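PDB 4WED: ABC transporter, periplasmic solute-binding protein from Rhizobium meliloti, which probably binds a solute such as a peptide or nickel complex in the periplasm and delivers it to a membrane ABC importer. Local coordinates for residues Gln505-Pro510 with Asp515-Asn520; Ala234-Glu239 with Ala262-Val267; Glu78-Thr83 with Gly209-Lys214. All blocks are in the same frame, centred on the assembly; numbering follows the deposited sequence.

In the fold
Contact 3 is a buried contact, whereas contacts 1 and 2 are only partly buried and each includes exposed residues. Contacts 1 and 2 adjoin: Phe507 and Ser509 pack on Val267 of strand 265-269, so the loop of contact 1 and the helix-to-strand corner of contact 2 meet at one strand. Contact 3 does not touch contact 1, their nearest atoms being about 6 Å apart, yet the Cys80 side chain lies about 8 Å from the sodium ion that Asp515 binds. Chemistry follows place: water, hydroxyl and metal bonds in contact 1, apolar packing beside two helix ends in contact 2, and an indole from one loop lying against the other in contact 3.

Contact 1: Gln505-Pro510 with Asp515-Asn520; sequences QGFTSP and DMPYEN. With NA (sodium ion), chain B.
Water 1 joins the two segments backbone to backbone: it accepts from Thr508 N at 2.7 Å and lies within donating distance of Glu519 O, also 2.7 Å, and of Pro517 O, although it has fewer protons than acceptors within reach. The segments run at 154° to each other and bond nowhere directly through their main chains; this water bridges the two.

The Thr508 hydroxyl provides the direct polar link. Its OG1 lies 3.0 Å from Asn520 OD1 and nearly as close to Gly506 O, and its single proton must choose between them. OG1 reaches this spot because it stands anti to the carbonyl carbon, beside the backbone N (chi1 -58°).

Pro517, the centre of an inverse gamma turn, fills the middle: its CB rests against the Thr508 carbonyl O (3.3 Å) and its CG against Phe507 CE1 (3.8 Å), while Pro510 CD packs alongside the same proline ring. Trp498 of strand 488-500 contacts Phe507, Pro510 and Pro517.

At the far end Asp515 OD1 binds the sodium ion at 2.5 Å, together with three waters and Asp62, just after helix 58-61. One of those waters, water 2, donates to Met516 O and, at 2.5 Å, to Glu519 OE2; the bend at chi2 (86°) brings Glu519 OE2 over one face of the Tyr518 ring, near its rim. The other Asp515 oxygen, OD2, is held by Thr512 OG1, which limits rotation of the carboxylate.

Two aspartates bind the cation directly and Glu519 acts from the second shell, so the sodium probably offsets the negative charge gathered where the loop returns.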
ATOM      1  N   GLN A 505      -5.003  -2.299  25.121  1.00 69.86           N
ATOM      2  CA  GLN A 505      -4.082  -1.193  25.208  1.00 68.33           C
ATOM      3  C   GLN A 505      -2.942  -1.455  24.272  1.00 64.37           C
ATOM      4  O   GLN A 505      -2.618  -2.603  23.927  1.00 62.40           O
ATOM      5  CB  GLN A 505      -3.536  -1.072  26.602  1.00 71.98           C
ATOM      6  CG  GLN A 505      -4.601  -0.774  27.639  1.00 79.03           C
ATOM      7  CD  GLN A 505      -3.988  -0.254  28.924  1.00 84.42           C
ATOM      8  OE1 GLN A 505      -3.125  -0.901  29.527  1.00 85.84           O
ATOM      9  NE2 GLN A 505      -4.406   0.931  29.338  1.00 90.53           N
ATOM     10  N   GLY A 506      -2.319  -0.380  23.862  1.00 62.24           N
ATOM     11  CA  GLY A 506      -1.106  -0.503  23.088  1.00 61.23           C
ATOM     12  C   GLY A 506      -1.352  -0.799  21.640  1.00 58.95           C
ATOM     13  O   GLY A 506      -0.418  -1.158  20.943  1.00 58.45           O
ATOM     14  N   PHE A 507      -2.583  -0.618  21.157  1.00 64.00           N
ATOM     15  CA  PHE A 507      -2.859  -0.902  19.747  1.00 63.73           C
ATOM     16  C   PHE A 507      -2.033   0.020  18.850  1.00 64.56           C
ATOM     17  O   PHE A 507      -1.989   1.243  19.059  1.00 63.81           O
ATOM     18  CB  PHE A 507      -4.330  -0.783  19.367  1.00 64.34           C
ATOM     19  CG  PHE A 507      -4.583  -1.001  17.897  1.00 63.41           C
ATOM     20  CD1 PHE A 507      -4.604  -2.278  17.369  1.00 62.72           C
ATOM     21  CD2 PHE A 507      -4.782   0.062  17.039  1.00 64.18           C
ATOM     22  CE1 PHE A 507      -4.839  -2.472  16.011  1.00 62.26           C
ATOM     23  CE2 PHE A 507      -4.977  -0.127  15.683  1.00 62.06           C
ATOM     24  CZ  PHE A 507      -5.012  -1.395  15.169  1.00 62.17           C
ATOM     25  N   THR A 508      -1.383  -0.597  17.869  1.00 61.84           N
ATOM     26  CA  THR A 508      -0.470   0.099  16.978  1.00 60.84           C
ATOM     27  C   THR A 508      -0.919  -0.178  15.549  1.00 59.29           C
ATOM     28  O   THR A 508      -0.948  -1.336  15.127  1.00 63.21           O
ATOM     29  CB  THR A 508       0.965  -0.404  17.221  1.00 59.77           C
ATOM     30  OG1 THR A 508       1.326  -0.196  18.603  1.00 61.02           O
ATOM     31  CG2 THR A 508       1.953   0.301  16.319  1.00 61.01           C
ATOM     32  N   SER A 509      -1.299   0.865  14.816  1.00 57.02           N
ATOM     33  CA  SER A 509      -1.840   0.681  13.472  1.00 56.45           C
ATOM     34  C   SER A 509      -0.793  -0.021  12.603  1.00 56.80           C
ATOM     35  O   SER A 509       0.379   0.333  12.623  1.00 54.30           O
ATOM     36  CB  SER A 509      -2.188   2.019  12.810  1.00 56.79           C
ATOM     37  OG  SER A 509      -3.039   2.815  13.583  1.00 61.42           O
ATOM     38  N   PRO A 510      -1.212  -1.009  11.813  1.00 60.73           N
ATOM     39  CA  PRO A 510      -0.225  -1.721  10.993  1.00 57.58           C
ATOM     40  C   PRO A 510       0.362  -0.811   9.941  1.00 56.12           C
ATOM     41  O   PRO A 510      -0.298   0.092   9.446  1.00 56.43           O
ATOM     42  CB  PRO A 510      -1.040  -2.804  10.322  1.00 59.77           C
ATOM     43  CG  PRO A 510      -2.418  -2.230  10.255  1.00 61.58           C
ATOM     44  CD  PRO A 510      -2.591  -1.428  11.520  1.00 61.06           C
ATOM     45  N   ASP A 515       0.323  -6.927   7.199  1.00 60.08           N
ATOM     46  CA  ASP A 515       0.795  -7.148   8.556  1.00 62.04           C
ATOM     47  C   ASP A 515      -0.387  -7.333   9.471  1.00 59.44           C
ATOM     48  O   ASP A 515      -1.397  -6.687   9.275  1.00 56.14           O
ATOM     49  CB  ASP A 515       1.483  -5.893   9.096  1.00 64.22           C
ATOM     50  CG  ASP A 515       2.869  -5.698   8.550  1.00 68.04           C
ATOM     51  OD1 ASP A 515       3.741  -6.583   8.776  1.00 67.89           O
ATOM     52  OD2 ASP A 515       3.087  -4.623   7.929  1.00 74.45           O
HETATM   53  N   MSE A 516      -0.181  -8.116  10.530  1.00 60.60           N
HETATM   54  CA  MSE A 516      -1.097  -8.208  11.641  1.00 62.98           C
HETATM   55  C   MSE A 516      -0.621  -7.363  12.805  1.00 61.10           C
HETATM   56  O   MSE A 516       0.434  -7.611  13.366  1.00 56.84           O
HETATM   57  CB  MSE A 516      -1.091  -9.663  12.057  1.00 70.23           C
HETATM   58  CG  MSE A 516      -2.080  -9.916  13.202  1.00 75.72           C
HETATM   59 SE   MSE A 516      -3.950  -9.817  12.558  1.00 93.19          SE
HETATM   60  CE  MSE A 516      -4.333 -11.567  11.719  1.00 85.59           C
ATOM     61  N   PRO A 517      -1.428  -6.386  13.231  1.00 60.45           N
ATOM     62  CA  PRO A 517      -1.039  -5.509  14.324  1.00 60.24           C
ATOM     63  C   PRO A 517      -1.206  -6.138  15.709  1.00 62.91           C
ATOM     64  O   PRO A 517      -2.068  -5.722  16.486  1.00 64.37           O
ATOM     65  CB  PRO A 517      -1.986  -4.301  14.150  1.00 60.90           C
ATOM     66  CG  PRO A 517      -3.212  -4.903  13.532  1.00 63.47           C
ATOM     67  CD  PRO A 517      -2.808  -6.136  12.778  1.00 61.92           C
ATOM     68  N   TYR A 518      -0.381  -7.132  16.014  1.00 64.67           N
ATOM     69  CA  TYR A 518      -0.373  -7.774  17.343  1.00 62.14           C
ATOM     70  C   TYR A 518       0.614  -7.098  18.298  1.00 62.30           C
ATOM     71  O   TYR A 518       0.599  -7.348  19.521  1.00 63.03           O
ATOM     72  CB  TYR A 518      -0.008  -9.250  17.227  1.00 62.71           C
ATOM     73  CG  TYR A 518       1.357  -9.490  16.648  1.00 60.62           C
ATOM     74  CD1 TYR A 518       2.496  -9.489  17.447  1.00 59.97           C
ATOM     75  CD2 TYR A 518       1.518  -9.681  15.284  1.00 62.21           C
ATOM     76  CE1 TYR A 518       3.757  -9.689  16.889  1.00 59.68           C
ATOM     77  CE2 TYR A 518       2.769  -9.880  14.715  1.00 60.12           C
ATOM     78  CZ  TYR A 518       3.884  -9.889  15.521  1.00 59.62           C
ATOM     79  OH  TYR A 518       5.119 -10.073  14.926  1.00 63.89           O
ATOM     80  N   GLU A 519       1.488  -6.268  17.737  1.00 60.88           N
ATOM     81  CA  GLU A 519       2.580  -5.682  18.468  1.00 60.82           C
ATOM     82  C   GLU A 519       2.043  -4.781  19.566  1.00 59.69           C
ATOM     83  O   GLU A 519       1.078  -4.044  19.361  1.00 55.21           O
ATOM     84  CB  GLU A 519       3.456  -4.817  17.538  1.00 66.50           C
ATOM     85  CG  GLU A 519       4.328  -5.575  16.524  1.00 75.27           C
ATOM     86  CD  GLU A 519       3.629  -5.911  15.216  1.00 78.70           C
ATOM     87  OE1 GLU A 519       2.626  -5.240  14.870  1.00 85.99           O
ATOM     88  OE2 GLU A 519       4.100  -6.845  14.519  1.00 87.90           O
ATOM     89  N   ASN A 520       2.744  -4.813  20.689  1.00 58.40           N
ATOM     90  CA  ASN A 520       2.668  -3.843  21.760  1.00 61.73           C
ATOM     91  C   ASN A 520       1.455  -3.993  22.631  1.00 61.46           C
ATOM     92  O   ASN A 520       1.331  -3.299  23.656  1.00 62.36           O
ATOM     93  CB  ASN A 520       2.708  -2.397  21.252  1.00 63.72           C
ATOM     94  CG  ASN A 520       3.970  -2.067  20.485  1.00 63.83           C
ATOM     95  OD1 ASN A 520       3.913  -1.401  19.440  1.00 65.06           O
ATOM     96  ND2 ASN A 520       5.110  -2.501  21.002  1.00 60.68           N
TER
HETATM   97 NA    NA B 601       4.407  -7.543  10.928  1.00 63.85          NA
HETATM   98  O   HOH W   1      -1.043  -3.261  17.835  1.00 57.74           O
HETATM   99  O   HOH W   2       2.661  -6.763  12.445  1.00 63.11           O
HETATM  100  O   HOH W   3       6.399  -7.755   9.321  1.00 60.52           O
HETATM  101  O   HOH W   4       5.106  -9.169  12.018  1.00 68.67           O

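Contact 2: Ala234-Glu239 with Ala262-Val267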
ATOM      1  N   ALA A 234     -20.003  -8.403  16.758  1.00 90.13           N
ATOM      2  CA  ALA A 234     -19.129  -9.261  17.568  1.00 87.72           C
ATOM      3  C   ALA A 234     -18.202  -8.483  18.493  1.00 83.93           C
ATOM      4  O   ALA A 234     -17.860  -8.939  19.592  1.00 83.35           O
ATOM      5  CB  ALA A 234     -18.349 -10.194  16.679  1.00 83.57           C
ATOM      6  N   LEU A 235     -17.836  -7.285  18.059  1.00 84.11           N
ATOM      7  CA  LEU A 235     -16.969  -6.409  18.864  1.00 84.66           C
ATOM      8  C   LEU A 235     -17.770  -5.788  20.028  1.00 87.11           C
ATOM      9  O   LEU A 235     -17.301  -5.731  21.176  1.00 84.94           O
ATOM     10  CB  LEU A 235     -16.344  -5.323  17.969  1.00 82.34           C
ATOM     11  CG  LEU A 235     -15.451  -4.280  18.644  1.00 83.56           C
ATOM     12  CD1 LEU A 235     -14.244  -4.922  19.320  1.00 83.18           C
ATOM     13  CD2 LEU A 235     -14.989  -3.256  17.627  1.00 80.90           C
ATOM     14  N   ARG A 236     -18.982  -5.343  19.711  1.00 89.90           N
ATOM     15  CA  ARG A 236     -19.891  -4.766  20.693  1.00 96.25           C
ATOM     16  C   ARG A 236     -20.229  -5.699  21.858  1.00 96.10           C
ATOM     17  O   ARG A 236     -20.437  -5.247  22.980  1.00 96.62           O
ATOM     18  CB  ARG A 236     -21.202  -4.376  20.020  1.00102.72           C
ATOM     19  CG  ARG A 236     -21.152  -3.190  19.062  1.00103.21           C
ATOM     20  CD  ARG A 236     -22.604  -2.820  18.745  1.00110.29           C
ATOM     21  NE  ARG A 236     -22.772  -1.707  17.805  1.00112.47           N
ATOM     22  CZ  ARG A 236     -23.430  -0.571  18.074  1.00113.29           C
ATOM     23  NH1 ARG A 236     -23.976  -0.356  19.267  1.00109.05           N
ATOM     24  NH2 ARG A 236     -23.525   0.374  17.141  1.00115.46           N
ATOM     25  N   ALA A 237     -20.297  -6.994  21.565  1.00 94.34           N
ATOM     26  CA  ALA A 237     -20.648  -8.022  22.548  1.00 96.16           C
ATOM     27  C   ALA A 237     -19.485  -8.453  23.443  1.00 96.34           C
ATOM     28  O   ALA A 237     -19.713  -8.988  24.534  1.00101.08           O
ATOM     29  CB  ALA A 237     -21.209  -9.245  21.838  1.00 94.88           C
ATOM     30  N   GLY A 238     -18.251  -8.224  23.002  1.00 91.54           N
ATOM     31  CA  GLY A 238     -17.093  -8.768  23.694  1.00 91.86           C
ATOM     32  C   GLY A 238     -16.673 -10.127  23.140  1.00 95.41           C
ATOM     33  O   GLY A 238     -15.919 -10.856  23.803  1.00 94.50           O
ATOM     34  N   GLU A 239     -17.138 -10.454  21.922  1.00 99.32           N
ATOM     35  CA  GLU A 239     -16.757 -11.695  21.196  1.00100.40           C
ATOM     36  C   GLU A 239     -15.419 -11.568  20.482  1.00 93.87           C
ATOM     37  O   GLU A 239     -14.660 -12.531  20.403  1.00 92.51           O
ATOM     38  CB  GLU A 239     -17.822 -12.088  20.161  1.00105.52           C
ATOM     39  N   ALA A 262     -21.236   3.863  19.433  1.00103.77           N
ATOM     40  CA  ALA A 262     -21.300   2.917  20.539  1.00101.74           C
ATOM     41  C   ALA A 262     -20.204   3.102  21.619  1.00104.00           C
ATOM     42  O   ALA A 262     -20.032   2.229  22.463  1.00107.90           O
ATOM     43  CB  ALA A 262     -21.244   1.515  19.983  1.00 98.46           C
ATOM     44  N   GLY A 263     -19.462   4.214  21.588  1.00102.85           N
ATOM     45  CA  GLY A 263     -18.371   4.468  22.537  1.00 97.38           C
ATOM     46  C   GLY A 263     -17.110   3.647  22.299  1.00 92.39           C
ATOM     47  O   GLY A 263     -16.269   3.540  23.179  1.00 89.70           O
ATOM     48  N   PHE A 264     -16.947   3.058  21.124  1.00 90.57           N
ATOM     49  CA  PHE A 264     -15.715   2.258  20.879  1.00 89.55           C
ATOM     50  C   PHE A 264     -14.507   3.060  20.394  1.00 85.00           C
ATOM     51  O   PHE A 264     -14.650   4.134  19.814  1.00 80.44           O
ATOM     52  CB  PHE A 264     -15.970   1.054  19.953  1.00 89.41           C
ATOM     53  CG  PHE A 264     -16.574  -0.122  20.674  1.00 93.05           C
ATOM     54  CD1 PHE A 264     -15.781  -0.958  21.452  1.00 95.43           C
ATOM     55  CD2 PHE A 264     -17.931  -0.364  20.621  1.00 97.65           C
ATOM     56  CE1 PHE A 264     -16.327  -2.027  22.148  1.00 96.74           C
ATOM     57  CE2 PHE A 264     -18.482  -1.430  21.313  1.00102.95           C
ATOM     58  CZ  PHE A 264     -17.676  -2.263  22.073  1.00100.23           C
ATOM     59  N   ASN A 265     -13.323   2.519  20.678  1.00 82.95           N
ATOM     60  CA  ASN A 265     -12.072   3.049  20.165  1.00 81.05           C
ATOM     61  C   ASN A 265     -11.946   2.776  18.684  1.00 75.90           C
ATOM     62  O   ASN A 265     -11.925   1.622  18.250  1.00 72.55           O
ATOM     63  CB  ASN A 265     -10.896   2.412  20.887  1.00 84.86           C
ATOM     64  CG  ASN A 265     -10.765   2.906  22.309  1.00 88.75           C
ATOM     65  OD1 ASN A 265     -10.331   4.039  22.531  1.00 98.43           O
ATOM     66  ND2 ASN A 265     -11.136   2.069  23.279  1.00 87.10           N
ATOM     67  N   VAL A 266     -11.884   3.850  17.914  1.00 72.88           N
ATOM     68  CA  VAL A 266     -11.788   3.746  16.478  1.00 69.20           C
ATOM     69  C   VAL A 266     -10.577   4.533  16.060  1.00 67.56           C
ATOM     70  O   VAL A 266     -10.385   5.692  16.426  1.00 67.30           O
ATOM     71  CB  VAL A 266     -13.074   4.175  15.758  1.00 70.08           C
ATOM     72  CG1 VAL A 266     -12.910   4.080  14.260  1.00 68.69           C
ATOM     73  CG2 VAL A 266     -14.220   3.246  16.168  1.00 71.55           C
ATOM     74  N   VAL A 267      -9.753   3.825  15.303  1.00 65.91           N
ATOM     75  CA  VAL A 267      -8.422   4.182  15.074  1.00 64.77           C
ATOM     76  C   VAL A 267      -8.227   4.221  13.587  1.00 63.84           C
ATOM     77  O   VAL A 267      -8.328   3.210  12.907  1.00 63.68           O
ATOM     78  CB  VAL A 267      -7.491   3.152  15.702  1.00 66.55           C
ATOM     79  CG1 VAL A 267      -6.019   3.445  15.324  1.00 66.44           C
ATOM     80  CG2 VAL A 267      -7.675   3.187  17.210  1.00 67.04           C
TER
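Residues Arg236 and Ala262, whose CA atoms lie 7.8 Å apart, mark the closest backbone approach of two chain segments that each leave a helix. Helix 228-237 ends in a Schellman motif at Gly238, which has positive phi (92°); the evidence is the pair of returning bonds, Glu239 N to Ala234 O at 2.9 Å and Gly238 N to Leu235 O at 3.2 Å. Helix 253-261 finishes in the same way, with Gly263 at the C-prime position: Phe264 N bonds back to Leu259 O and Gly263 N to Glu260 O. The chain then runs into strand 265-269.

No hydrogen bond crosses between the segments, and the contact is carried by Phe264. The end of its ring abuts the helix backbone, CZ lying 3.6 Å from both Leu235 O and Arg236 CA. Leu235 comes over one face of the ring, its CG 4.2 Å above the plane and displaced toward the rim. Beyond CE2 runs the aliphatic base of Arg236, whose CG is 3.9 Å from that atom. The arginine chain continues extended to NE, and its guanidinium, tilted 68° from the phenyl plane, is not stacked on the ring. Instead one guanidinium face receives the Ala262 methyl, with NH1 3.4 Å from CB. Across this contact the polar end thus meets the exit of the second helix through a methyl group.

Leu235 also touches Ala499 of strand 488-500, while Phe264 packs back on Leu259 of helix 253-261 and so lies between the two helices. Strands 242-244 and 265-269 both pair antiparallel with strand 488-500, a helix-on-sheet arrangement consistent with an alpha/beta domain of the type II periplasmic binding protein fold.

Contact 3: Glu78-Thr83 with Gly209-Lys214. With FMT (formic acid), chain C.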
ATOM      1  N   GLU A  78      14.090  -1.901   8.670  1.00 57.37           N
ATOM      2  CA  GLU A  78      14.636  -2.266   9.970  1.00 59.73           C
ATOM      3  C   GLU A  78      15.276  -3.653  10.002  1.00 56.71           C
ATOM      4  O   GLU A  78      14.863  -4.568   9.278  1.00 58.56           O
ATOM      5  CB  GLU A  78      13.508  -2.206  11.001  1.00 64.25           C
ATOM      6  CG  GLU A  78      12.922  -0.821  11.129  1.00 72.77           C
ATOM      7  CD  GLU A  78      11.613  -0.763  11.891  1.00 83.12           C
ATOM      8  OE1 GLU A  78      11.049  -1.814  12.317  1.00 88.00           O
ATOM      9  OE2 GLU A  78      11.143   0.381  12.055  1.00 97.65           O
ATOM     10  N   PRO A  79      16.255  -3.838  10.882  1.00 59.49           N
ATOM     11  CA  PRO A  79      16.819  -5.174  11.121  1.00 58.73           C
ATOM     12  C   PRO A  79      15.748  -6.187  11.535  1.00 60.51           C
ATOM     13  O   PRO A  79      14.899  -5.857  12.367  1.00 62.98           O
ATOM     14  CB  PRO A  79      17.770  -4.946  12.303  1.00 63.02           C
ATOM     15  CG  PRO A  79      18.120  -3.501  12.286  1.00 63.45           C
ATOM     16  CD  PRO A  79      16.953  -2.780  11.648  1.00 62.29           C
ATOM     17  N   CYS A  80      15.770  -7.390  10.951  1.00 58.06           N
ATOM     18  CA  CYS A  80      14.964  -8.491  11.451  1.00 57.26           C
ATOM     19  C   CYS A  80      15.843  -9.738  11.532  1.00 56.75           C
ATOM     20  O   CYS A  80      16.716  -9.815  12.387  1.00 58.01           O
ATOM     21  CB  CYS A  80      13.665  -8.675  10.644  1.00 58.08           C
ATOM     22  SG  CYS A  80      12.442  -9.770  11.462  1.00 57.39           S
ATOM     23  N   LEU A  81      15.634 -10.720  10.673  1.00 53.11           N
ATOM     24  CA  LEU A  81      16.506 -11.859  10.664  1.00 54.31           C
ATOM     25  C   LEU A  81      17.925 -11.502  10.188  1.00 55.03           C
ATOM     26  O   LEU A  81      18.908 -12.244  10.444  1.00 58.86           O
ATOM     27  CB  LEU A  81      15.910 -12.987   9.811  1.00 54.80           C
ATOM     28  CG  LEU A  81      14.676 -13.643  10.439  1.00 54.74           C
ATOM     29  CD1 LEU A  81      14.078 -14.699   9.529  1.00 55.37           C
ATOM     30  CD2 LEU A  81      15.004 -14.248  11.792  1.00 57.41           C
ATOM     31  N   ALA A  82      18.054 -10.399   9.485  1.00 53.10           N
ATOM     32  CA  ALA A  82      19.382  -9.846   9.221  1.00 56.58           C
ATOM     33  C   ALA A  82      19.571  -8.679  10.131  1.00 57.08           C
ATOM     34  O   ALA A  82      18.682  -7.815  10.195  1.00 59.84           O
ATOM     35  CB  ALA A  82      19.514  -9.394   7.773  1.00 57.31           C
ATOM     36  N   THR A  83      20.718  -8.649  10.823  1.00 62.21           N
ATOM     37  CA  THR A  83      21.143  -7.485  11.660  1.00 63.19           C
ATOM     38  C   THR A  83      21.824  -6.325  10.905  1.00 64.17           C
ATOM     39  O   THR A  83      21.947  -5.219  11.417  1.00 63.10           O
ATOM     40  CB  THR A  83      22.127  -7.933  12.751  1.00 63.05           C
ATOM     41  OG1 THR A  83      23.140  -8.761  12.160  1.00 62.53           O
ATOM     42  CG2 THR A  83      21.396  -8.705  13.815  1.00 64.28           C
ATOM     43  N   GLY A 209      11.468 -19.028  23.620  1.00 89.85           N
ATOM     44  CA  GLY A 209      12.747 -18.979  22.912  1.00 88.55           C
ATOM     45  C   GLY A 209      12.611 -18.342  21.534  1.00 82.10           C
ATOM     46  O   GLY A 209      13.439 -18.579  20.670  1.00 82.66           O
ATOM     47  N   TYR A 210      11.547 -17.569  21.319  1.00 77.61           N
ATOM     48  CA  TYR A 210      11.515 -16.584  20.240  1.00 75.83           C
ATOM     49  C   TYR A 210      12.623 -15.617  20.540  1.00 74.59           C
ATOM     50  O   TYR A 210      12.860 -15.269  21.689  1.00 79.31           O
ATOM     51  CB  TYR A 210      10.201 -15.810  20.188  1.00 71.84           C
ATOM     52  CG  TYR A 210      10.204 -14.634  19.202  1.00 68.98           C
ATOM     53  CD1 TYR A 210      10.544 -14.811  17.874  1.00 66.14           C
ATOM     54  CD2 TYR A 210       9.845 -13.350  19.616  1.00 65.45           C
ATOM     55  CE1 TYR A 210      10.571 -13.742  16.988  1.00 62.75           C
ATOM     56  CE2 TYR A 210       9.865 -12.284  18.742  1.00 62.08           C
ATOM     57  CZ  TYR A 210      10.213 -12.483  17.437  1.00 62.01           C
ATOM     58  OH  TYR A 210      10.199 -11.404  16.607  1.00 59.70           O
ATOM     59  N   TRP A 211      13.300 -15.194  19.497  1.00 69.80           N
ATOM     60  CA  TRP A 211      14.509 -14.426  19.665  1.00 70.83           C
ATOM     61  C   TRP A 211      14.296 -13.006  20.157  1.00 70.73           C
ATOM     62  O   TRP A 211      15.110 -12.512  20.897  1.00 73.15           O
ATOM     63  CB  TRP A 211      15.282 -14.407  18.356  1.00 69.84           C
ATOM     64  CG  TRP A 211      14.640 -13.656  17.206  1.00 66.76           C
ATOM     65  CD1 TRP A 211      13.887 -14.184  16.189  1.00 65.80           C
ATOM     66  CD2 TRP A 211      14.771 -12.258  16.921  1.00 66.29           C
ATOM     67  NE1 TRP A 211      13.519 -13.189  15.301  1.00 64.61           N
ATOM     68  CE2 TRP A 211      14.052 -12.001  15.723  1.00 64.99           C
ATOM     69  CE3 TRP A 211      15.431 -11.202  17.556  1.00 66.80           C
ATOM     70  CZ2 TRP A 211      13.972 -10.730  15.153  1.00 64.50           C
ATOM     71  CZ3 TRP A 211      15.347  -9.936  16.991  1.00 68.88           C
ATOM     72  CH2 TRP A 211      14.623  -9.711  15.793  1.00 65.36           C
ATOM     73  N   GLY A 212      13.219 -12.357  19.721  1.00 73.08           N
ATOM     74  CA  GLY A 212      12.958 -10.934  19.995  1.00 71.98           C
ATOM     75  C   GLY A 212      12.018 -10.777  21.173  1.00 74.52           C
ATOM     76  O   GLY A 212      11.940 -11.674  22.011  1.00 81.56           O
ATOM     77  N   ASP A 213      11.309  -9.650  21.245  1.00 72.39           N
ATOM     78  CA  ASP A 213      10.350  -9.388  22.338  1.00 70.66           C
ATOM     79  C   ASP A 213       9.090 -10.232  22.180  1.00 71.90           C
ATOM     80  O   ASP A 213       8.495 -10.318  21.083  1.00 71.77           O
ATOM     81  CB  ASP A 213       9.921  -7.911  22.391  1.00 69.52           C
ATOM     82  CG  ASP A 213      11.097  -6.939  22.570  1.00 70.82           C
ATOM     83  OD1 ASP A 213      11.860  -7.033  23.562  1.00 73.43           O
ATOM     84  OD2 ASP A 213      11.233  -6.053  21.720  1.00 66.93           O
ATOM     85  N   LYS A 214       8.667 -10.823  23.287  1.00 75.47           N
ATOM     86  CA  LYS A 214       7.491 -11.656  23.299  1.00 77.37           C
ATOM     87  C   LYS A 214       6.282 -10.811  23.672  1.00 74.34           C
ATOM     88  O   LYS A 214       6.388  -9.950  24.545  1.00 74.86           O
ATOM     89  CB  LYS A 214       7.667 -12.792  24.323  1.00 80.37           C
TER
HETATM   90  C   FMT C 602      11.450  -8.081  17.364  1.00 87.78           C
HETATM   91  O1  FMT C 602      11.221  -7.787  18.519  1.00 81.88           O
HETATM   92  O2  FMT C 602      10.880  -7.401  16.383  1.00 79.39           O
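This is a small van der Waals contact between two loops, burying 127 Å² in all and formed without any hydrogen bond from one segment to the other. Glu78-Thr83 turns from strand 77-79 into strand 82-88; Gly209-Lys214 lies in the connection between strands 201-206 and 219-224. CA atoms come no nearer than 9.1 Å (Cys80 to Gly212), so a side chain must span the distance.

Trp211 does so. Its CG sits between the backbone N and the carbonyl carbon (chi1 67°), and the indole spans the gap to the turn. The benzo end meets Cys80, with CZ2 4.1 Å from SG and CH2 4.0 Å from the Cys80 carbonyl O, which Arg99 binds. At the pyrrole end, Leu81 CD2 lies 4.0 Å from NE1, and that nitrogen bonds to Glu66 OE1. Tyr210 OH, bonded to the other oxygen of Glu66, stands 3.8 Å above one indole face, toward its rim. The same carboxylate thus fixes both aromatic residues.

A formic acid molecule, probably from the crystallisation liquor, lies beside the ring: its carbon is 3.9 Å from Trp211 CH2, and Asp213 N makes a weak bond of 3.3 Å to its O1.

With an alanine in place of Trp211, Cys80 and Leu81 would probably lose their packing across the loops, and Glu66 OE1 its indole donor.

The contact thus joins the mixed sheet containing strand 37-42 to the antiparallel sheet starting at strand 82-88, consistent with the extra domain that family 5 solute-binding proteins carry beside their two lobes.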